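Long-range contact in hypothetical aldose 1-epimerase (Klebsiella pneumoniae subsp. pneumoniae MGH 78578, PDB 3TY1), which is of unknown function but probably binds carbohydrate, like other members of the galactose mutarotase clan: residues E75-V87 / Y210-G222. Numbering follows the deposited sequence.
Sequences EGFGSRMGWDSPV and YHSNFGTPILEEG. With SO4 (sulfate ion), chain L.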
ATOM      1  N   GLU A  75       3.491 -29.139 -10.525  1.00 27.79           N
ATOM      2  CA  GLU A  75       2.584 -30.269 -10.701  1.00 30.32           C
ATOM      3  C   GLU A  75       3.088 -31.164 -11.821  1.00 29.30           C
ATOM      4  O   GLU A  75       3.462 -30.681 -12.889  1.00 30.03           O
ATOM      5  CB  GLU A  75       1.137 -29.846 -11.098  1.00 29.04           C
ATOM      6  CG  GLU A  75       0.455 -28.770 -10.232  1.00 44.60           C
ATOM      7  CD  GLU A  75      -0.694 -27.946 -10.951  1.00 61.05           C
ATOM      8  OE1 GLU A  75      -0.440 -27.013 -11.807  1.00 47.70           O
ATOM      9  OE2 GLU A  75      -1.872 -28.194 -10.593  1.00 63.59           O
ATOM     10  N   GLY A  76       3.022 -32.473 -11.600  1.00 26.92           N
ATOM     11  CA  GLY A  76       3.365 -33.434 -12.627  1.00 28.49           C
ATOM     12  C   GLY A  76       3.522 -34.829 -12.067  1.00 29.45           C
ATOM     13  O   GLY A  76       3.573 -35.026 -10.842  1.00 31.99           O
ATOM     14  N   PHE A  77       3.575 -35.791 -12.970  1.00 31.74           N
ATOM     15  CA  PHE A  77       3.806 -37.185 -12.629  1.00 31.55           C
ATOM     16  C   PHE A  77       2.861 -37.733 -11.544  1.00 33.83           C
ATOM     17  O   PHE A  77       3.276 -38.552 -10.729  1.00 36.75           O
ATOM     18  CB  PHE A  77       5.277 -37.359 -12.236  1.00 31.29           C
ATOM     19  CG  PHE A  77       6.244 -36.898 -13.307  1.00 29.61           C
ATOM     20  CD1 PHE A  77       6.593 -37.750 -14.358  1.00 34.04           C
ATOM     21  CD2 PHE A  77       6.776 -35.598 -13.288  1.00 29.91           C
ATOM     22  CE1 PHE A  77       7.501 -37.340 -15.349  1.00 34.40           C
ATOM     23  CE2 PHE A  77       7.665 -35.164 -14.291  1.00 29.34           C
ATOM     24  CZ  PHE A  77       8.029 -36.051 -15.328  1.00 33.08           C
ATOM     25  N   GLY A  78       1.622 -37.257 -11.520  1.00 34.69           N
ATOM     26  CA  GLY A  78       0.623 -37.709 -10.548  1.00 35.62           C
ATOM     27  C   GLY A  78       0.793 -37.133  -9.148  1.00 36.92           C
ATOM     28  O   GLY A  78       0.222 -37.640  -8.198  1.00 37.01           O
ATOM     29  N   SER A  79       1.566 -36.062  -9.009  1.00 34.32           N
ATOM     30  CA  SER A  79       1.840 -35.490  -7.695  1.00 33.43           C
ATOM     31  C   SER A  79       2.025 -33.978  -7.843  1.00 32.50           C
ATOM     32  O   SER A  79       1.733 -33.386  -8.904  1.00 30.21           O
ATOM     33  CB  SER A  79       3.080 -36.185  -7.081  1.00 33.22           C
ATOM     34  OG  SER A  79       3.365 -35.769  -5.742  1.00 30.82           O
ATOM     35  N   ARG A  80       2.495 -33.354  -6.777  1.00 32.42           N
ATOM     36  CA  ARG A  80       2.757 -31.918  -6.792  1.00 31.96           C
ATOM     37  C   ARG A  80       3.652 -31.520  -5.668  1.00 31.36           C
ATOM     38  O   ARG A  80       3.733 -32.223  -4.666  1.00 31.19           O
ATOM     39  CB  ARG A  80       1.470 -31.098  -6.642  1.00 33.79           C
ATOM     40  CG  ARG A  80       0.854 -31.127  -5.275  1.00 38.90           C
ATOM     41  CD  ARG A  80      -0.166 -30.005  -5.017  1.00 43.79           C
ATOM     42  NE  ARG A  80      -0.555 -30.141  -3.604  1.00 45.83           N
ATOM     43  CZ  ARG A  80      -1.414 -29.363  -2.938  1.00 46.75           C
ATOM     44  NH1 ARG A  80      -1.993 -28.315  -3.507  1.00 42.95           N
ATOM     45  NH2 ARG A  80      -1.670 -29.637  -1.666  1.00 43.88           N
HETATM   46  N   MSE A  81       4.291 -30.361  -5.841  1.00 27.89           N
HETATM   47  CA  MSE A  81       4.978 -29.682  -4.773  1.00 27.44           C
HETATM   48  C   MSE A  81       4.113 -28.455  -4.505  1.00 27.13           C
HETATM   49  O   MSE A  81       3.913 -27.596  -5.381  1.00 24.62           O
HETATM   50  CB  MSE A  81       6.395 -29.237  -5.167  1.00 28.03           C
HETATM   51  CG  MSE A  81       7.334 -30.346  -5.659  1.00 34.08           C
HETATM   52 SE   MSE A  81       9.101 -29.528  -5.979  0.75 28.03          SE
HETATM   53  CE  MSE A  81       9.767 -31.060  -6.871  1.00 38.11           C
ATOM     54  N   GLY A  82       3.580 -28.372  -3.305  1.00 28.60           N
ATOM     55  CA  GLY A  82       2.752 -27.235  -2.930  1.00 29.42           C
ATOM     56  C   GLY A  82       1.817 -27.626  -1.833  1.00 28.02           C
ATOM     57  O   GLY A  82       1.824 -28.802  -1.348  1.00 28.45           O
ATOM     58  N   TRP A  83       0.979 -26.665  -1.467  1.00 28.43           N
ATOM     59  CA  TRP A  83       0.021 -26.843  -0.368  1.00 29.50           C
ATOM     60  C   TRP A  83      -1.162 -25.921  -0.545  1.00 30.09           C
ATOM     61  O   TRP A  83      -1.141 -25.038  -1.392  1.00 28.29           O
ATOM     62  CB  TRP A  83       0.708 -26.584   0.977  1.00 26.82           C
ATOM     63  CG  TRP A  83       1.225 -25.144   1.188  1.00 24.05           C
ATOM     64  CD1 TRP A  83       2.220 -24.524   0.524  1.00 28.26           C
ATOM     65  CD2 TRP A  83       0.771 -24.218   2.200  1.00 27.57           C
ATOM     66  NE1 TRP A  83       2.397 -23.247   1.017  1.00 25.61           N
ATOM     67  CE2 TRP A  83       1.514 -23.038   2.047  1.00 29.70           C
ATOM     68  CE3 TRP A  83      -0.221 -24.281   3.207  1.00 29.68           C
ATOM     69  CZ2 TRP A  83       1.313 -21.894   2.871  1.00 28.58           C
ATOM     70  CZ3 TRP A  83      -0.435 -23.168   4.015  1.00 28.02           C
ATOM     71  CH2 TRP A  83       0.341 -21.985   3.852  1.00 27.97           C
ATOM     72  N   ASP A  84      -2.199 -26.159   0.250  1.00 32.94           N
ATOM     73  CA  ASP A  84      -3.444 -25.417   0.166  1.00 33.93           C
ATOM     74  C   ASP A  84      -3.575 -24.519   1.377  1.00 34.82           C
ATOM     75  O   ASP A  84      -3.856 -24.977   2.474  1.00 36.79           O
ATOM     76  CB  ASP A  84      -4.607 -26.396   0.088  1.00 34.96           C
ATOM     77  CG  ASP A  84      -4.426 -27.385  -1.042  1.00 40.54           C
ATOM     78  OD1 ASP A  84      -4.208 -26.925  -2.177  1.00 40.33           O
ATOM     79  OD2 ASP A  84      -4.434 -28.602  -0.777  1.00 41.01           O
ATOM     80  N   SER A  85      -3.258 -23.259   1.164  1.00 32.16           N
ATOM     81  CA  SER A  85      -3.337 -22.223   2.188  1.00 30.17           C
ATOM     82  C   SER A  85      -4.745 -21.645   2.229  1.00 27.39           C
ATOM     83  O   SER A  85      -5.458 -21.685   1.210  1.00 27.07           O
ATOM     84  CB  SER A  85      -2.350 -21.148   1.825  1.00 30.21           C
ATOM     85  OG  SER A  85      -2.431 -20.001   2.623  1.00 28.00           O
ATOM     86  N   PRO A  86      -5.159 -21.075   3.389  1.00 27.41           N
ATOM     87  CA  PRO A  86      -6.385 -20.286   3.365  1.00 27.28           C
ATOM     88  C   PRO A  86      -6.340 -19.066   2.442  1.00 26.21           C
ATOM     89  O   PRO A  86      -7.394 -18.550   2.094  1.00 25.41           O
ATOM     90  CB  PRO A  86      -6.537 -19.836   4.831  1.00 29.90           C
ATOM     91  CG  PRO A  86      -5.121 -19.896   5.419  1.00 29.27           C
ATOM     92  CD  PRO A  86      -4.577 -21.129   4.752  1.00 29.50           C
ATOM     93  N   VAL A  87      -5.153 -18.554   2.135  1.00 27.00           N
ATOM     94  CA  VAL A  87      -4.958 -17.413   1.232  1.00 26.66           C
ATOM     95  C   VAL A  87      -4.958 -18.025  -0.206  1.00 29.94           C
ATOM     96  O   VAL A  87      -3.992 -18.690  -0.627  1.00 28.37           O
ATOM     97  CB  VAL A  87      -3.629 -16.682   1.494  1.00 27.79           C
ATOM     98  CG1 VAL A  87      -3.426 -15.537   0.472  1.00 25.90           C
ATOM     99  CG2 VAL A  87      -3.544 -16.168   2.945  1.00 26.77           C
ATOM    100  N   TYR A 210      15.393 -20.319   1.764  1.00 28.60           N
ATOM    101  CA  TYR A 210      14.618 -20.846   0.642  1.00 28.76           C
ATOM    102  C   TYR A 210      13.498 -21.699   1.250  1.00 28.62           C
ATOM    103  O   TYR A 210      13.651 -22.906   1.493  1.00 33.03           O
ATOM    104  CB  TYR A 210      15.532 -21.617  -0.305  1.00 29.52           C
ATOM    105  CG  TYR A 210      16.317 -20.668  -1.182  1.00 31.92           C
ATOM    106  CD1 TYR A 210      17.458 -20.045  -0.734  1.00 34.58           C
ATOM    107  CD2 TYR A 210      15.849 -20.337  -2.454  1.00 31.22           C
ATOM    108  CE1 TYR A 210      18.131 -19.123  -1.544  1.00 29.22           C
ATOM    109  CE2 TYR A 210      16.511 -19.500  -3.240  1.00 30.67           C
ATOM    110  CZ  TYR A 210      17.656 -18.874  -2.796  1.00 30.67           C
ATOM    111  OH  TYR A 210      18.273 -17.973  -3.620  1.00 33.09           O
ATOM    112  N   HIS A 211      12.377 -21.047   1.521  1.00 28.25           N
ATOM    113  CA  HIS A 211      11.300 -21.591   2.320  1.00 28.07           C
ATOM    114  C   HIS A 211      10.438 -22.458   1.408  1.00 30.18           C
ATOM    115  O   HIS A 211       9.562 -21.959   0.694  1.00 29.88           O
ATOM    116  CB  HIS A 211      10.541 -20.390   2.927  1.00 32.46           C
ATOM    117  CG  HIS A 211       9.681 -20.705   4.099  1.00 35.64           C
ATOM    118  ND1 HIS A 211       8.695 -21.664   4.063  1.00 33.64           N
ATOM    119  CD2 HIS A 211       9.571 -20.095   5.308  1.00 40.71           C
ATOM    120  CE1 HIS A 211       8.019 -21.639   5.200  1.00 38.62           C
ATOM    121  NE2 HIS A 211       8.540 -20.708   5.982  1.00 36.14           N
ATOM    122  N   SER A 212      10.706 -23.759   1.419  1.00 27.64           N
ATOM    123  CA  SER A 212      10.134 -24.693   0.432  1.00 27.29           C
ATOM    124  C   SER A 212       9.079 -25.560   1.099  1.00 27.95           C
ATOM    125  O   SER A 212       9.376 -26.259   2.083  1.00 26.86           O
ATOM    126  CB  SER A 212      11.268 -25.485  -0.212  1.00 30.22           C
ATOM    127  OG  SER A 212      12.342 -24.608  -0.641  1.00 30.70           O
ATOM    128  N   ASN A 213       7.860 -25.569   0.550  1.00 28.05           N
ATOM    129  CA  ASN A 213       6.671 -26.035   1.264  1.00 26.40           C
ATOM    130  C   ASN A 213       5.930 -27.135   0.539  1.00 28.98           C
ATOM    131  O   ASN A 213       5.581 -26.977  -0.630  1.00 29.09           O
ATOM    132  CB  ASN A 213       5.764 -24.804   1.512  1.00 30.12           C
ATOM    133  CG  ASN A 213       6.569 -23.606   2.021  1.00 30.21           C
ATOM    134  OD1 ASN A 213       7.286 -23.735   2.989  1.00 32.32           O
ATOM    135  ND2 ASN A 213       6.481 -22.468   1.346  1.00 31.79           N
ATOM    136  N   PHE A 214       5.668 -28.240   1.241  1.00 28.52           N
ATOM    137  CA  PHE A 214       5.126 -29.459   0.612  1.00 29.98           C
ATOM    138  C   PHE A 214       3.953 -29.942   1.448  1.00 29.46           C
ATOM    139  O   PHE A 214       4.074 -30.077   2.660  1.00 27.92           O
ATOM    140  CB  PHE A 214       6.202 -30.571   0.540  1.00 28.03           C
ATOM    141  CG  PHE A 214       7.476 -30.129  -0.119  1.00 32.54           C
ATOM    142  CD1 PHE A 214       7.624 -30.168  -1.501  1.00 29.62           C
ATOM    143  CD2 PHE A 214       8.513 -29.603   0.643  1.00 35.65           C
ATOM    144  CE1 PHE A 214       8.816 -29.731  -2.114  1.00 33.77           C
ATOM    145  CE2 PHE A 214       9.667 -29.147   0.048  1.00 29.49           C
ATOM    146  CZ  PHE A 214       9.838 -29.230  -1.354  1.00 29.18           C
ATOM    147  N   GLY A 215       2.810 -30.148   0.800  1.00 30.01           N
ATOM    148  CA  GLY A 215       1.614 -30.661   1.475  1.00 32.54           C
ATOM    149  C   GLY A 215       1.235 -31.967   0.809  1.00 32.16           C
ATOM    150  O   GLY A 215       2.115 -32.698   0.254  1.00 32.20           O
ATOM    151  N   THR A 216      -0.056 -32.282   0.843  1.00 33.27           N
ATOM    152  CA  THR A 216      -0.546 -33.491   0.178  1.00 35.72           C
ATOM    153  C   THR A 216      -0.283 -33.386  -1.343  1.00 33.50           C
ATOM    154  O   THR A 216      -0.259 -32.283  -1.874  1.00 34.41           O
ATOM    155  CB  THR A 216      -2.060 -33.735   0.447  1.00 39.37           C
ATOM    156  OG1 THR A 216      -2.813 -32.635  -0.060  1.00 40.15           O
ATOM    157  CG2 THR A 216      -2.332 -33.879   1.932  1.00 47.45           C
ATOM    158  N   PRO A 217      -0.108 -34.515  -2.051  1.00 34.07           N
ATOM    159  CA  PRO A 217      -0.155 -35.924  -1.649  1.00 36.64           C
ATOM    160  C   PRO A 217       1.127 -36.501  -1.089  1.00 37.09           C
ATOM    161  O   PRO A 217       1.165 -37.700  -0.802  1.00 40.61           O
ATOM    162  CB  PRO A 217      -0.459 -36.642  -2.960  1.00 39.70           C
ATOM    163  CG  PRO A 217       0.200 -35.770  -4.012  1.00 36.56           C
ATOM    164  CD  PRO A 217       0.169 -34.368  -3.504  1.00 34.59           C
ATOM    165  N   ILE A 218       2.189 -35.704  -0.981  1.00 33.18           N
ATOM    166  CA  ILE A 218       3.456 -36.196  -0.405  1.00 35.53           C
ATOM    167  C   ILE A 218       3.336 -36.303   1.100  1.00 35.90           C
ATOM    168  O   ILE A 218       3.623 -37.345   1.679  1.00 35.55           O
ATOM    169  CB  ILE A 218       4.644 -35.319  -0.775  1.00 34.83           C
ATOM    170  CG1 ILE A 218       4.804 -35.260  -2.309  1.00 36.15           C
ATOM    171  CG2 ILE A 218       5.898 -35.881  -0.148  1.00 37.09           C
ATOM    172  CD1 ILE A 218       5.882 -34.291  -2.803  1.00 33.49           C
ATOM    173  N   LEU A 219       2.892 -35.220   1.731  1.00 34.28           N
ATOM    174  CA  LEU A 219       2.730 -35.167   3.181  1.00 32.32           C
ATOM    175  C   LEU A 219       1.460 -35.913   3.538  1.00 33.01           C
ATOM    176  O   LEU A 219       0.445 -35.775   2.867  1.00 34.78           O
ATOM    177  CB  LEU A 219       2.670 -33.723   3.701  1.00 31.12           C
ATOM    178  CG  LEU A 219       2.701 -33.537   5.202  1.00 32.71           C
ATOM    179  CD1 LEU A 219       4.018 -34.012   5.793  1.00 33.42           C
ATOM    180  CD2 LEU A 219       2.474 -32.035   5.520  1.00 29.68           C
ATOM    181  N   GLU A 220       1.578 -36.747   4.559  1.00 32.98           N
ATOM    182  CA  GLU A 220       0.517 -37.576   5.107  1.00 34.00           C
ATOM    183  C   GLU A 220       1.065 -38.200   6.388  1.00 36.53           C
ATOM    184  O   GLU A 220       2.260 -38.088   6.681  1.00 35.57           O
ATOM    185  CB  GLU A 220       0.120 -38.686   4.130  1.00 35.95           C
ATOM    186  CG  GLU A 220       1.276 -39.638   3.728  1.00 33.78           C
ATOM    187  CD  GLU A 220       0.886 -40.675   2.700  1.00 41.69           C
ATOM    188  OE1 GLU A 220      -0.216 -40.587   2.141  1.00 46.58           O
ATOM    189  OE2 GLU A 220       1.705 -41.593   2.451  1.00 45.24           O
ATOM    190  N   GLU A 221       0.177 -38.795   7.165  1.00 37.36           N
ATOM    191  CA  GLU A 221       0.561 -39.607   8.320  1.00 38.65           C
ATOM    192  C   GLU A 221       1.554 -40.679   7.859  1.00 38.32           C
ATOM    193  O   GLU A 221       1.281 -41.412   6.906  1.00 38.14           O
ATOM    194  CB  GLU A 221      -0.669 -40.303   8.914  1.00 38.59           C
ATOM    195  CG  GLU A 221      -0.388 -41.002  10.220  1.00 49.01           C
ATOM    196  CD  GLU A 221      -1.656 -41.502  10.882  1.00 62.07           C
ATOM    197  OE1 GLU A 221      -2.570 -40.691  11.171  1.00 75.62           O
ATOM    198  OE2 GLU A 221      -1.737 -42.706  11.133  1.00 69.64           O
ATOM    199  N   GLY A 222       2.697 -40.760   8.532  1.00 37.19           N
ATOM    200  CA  GLY A 222       3.704 -41.768   8.218  1.00 39.87           C
ATOM    201  C   GLY A 222       4.669 -41.320   7.131  1.00 38.81           C
ATOM    202  O   GLY A 222       5.580 -42.059   6.773  1.00 37.40           O
TER
HETATM  203  S   SO4 L 513       6.829 -19.594   9.087  1.00 85.78           S
HETATM  204  O1  SO4 L 513       5.566 -19.921   8.418  1.00 72.42           O
HETATM  205  O2  SO4 L 513       7.367 -20.783   9.785  1.00 83.89           O
HETATM  206  O3  SO4 L 513       7.823 -19.117   8.121  1.00 56.69           O
HETATM  207  O4  SO4 L 513       6.570 -18.522  10.051  1.00 75.53           O
HETATM  208  O   HOH W   1       3.707 -31.251  -2.003  1.00 33.46           O
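Arg80 reaches across to the backbone of Thr216 and grips its carbonyl side-on, with Arg80 NE 2.8 Å from Thr216 O and Arg80 NH2 3.0 Å from the same O. NE approaches almost in line with the C=O bond (165°), and the oxygen lies close to the guanidinium plane. CG sits between the backbone N and the carbonyl carbon (chi1 72°), which brings it against CD of Pro217 and lets the extended chain run on to Thr216. The peptide between Thr216 and Pro217 is cis and Pro217 has no N-H; the long arginine supplies the donors for the Thr216 carbonyl. Backbone joins backbone where Gly215 N donates to Gly82 O at 2.7 Å, from above the carbonyl plane. Gly82 has backbone angles that a side chain would hardly tolerate, and at Gly215 a CB would press on Trp83, so glycine suits both.

The selenium of Met81, a selenomethionine, meets the edge of the Phe214 ring, 3.9 Å from Phe214 CE1, a Met-aromatic contact. CB of Asn213 packs against CD1 and NE1 of Trp83, whose indole N-H, like Asn213 ND2, is bonded to Glu112 O.

In the second shell Asp84 holds the guanidinium end-on, from above its carboxylate plane: Arg80 NH1 to Asp84 OD1 is a 2.9 Å salt bridge, and NH2 donates to OD2. A water accepts from Gly82 N and lies within hydrogen-bonding distance of Arg80 O and Gly215 O. His211 ND1 donates to Asn213 OD1, while NE2 donates to a sulfate, probably from the crystallisation liquor, also bonded to His136.

Strand 79-81, outermost in its sheet within this chain, and the loop after it are thus tied to the chain following strand 204-214 in this supersandwich. Asp84 would probably offset Arg80's charge while fixing its guanidinium's rotation, so that NE and NH2 both point at one carbonyl, NH2 serving Asp84 as well.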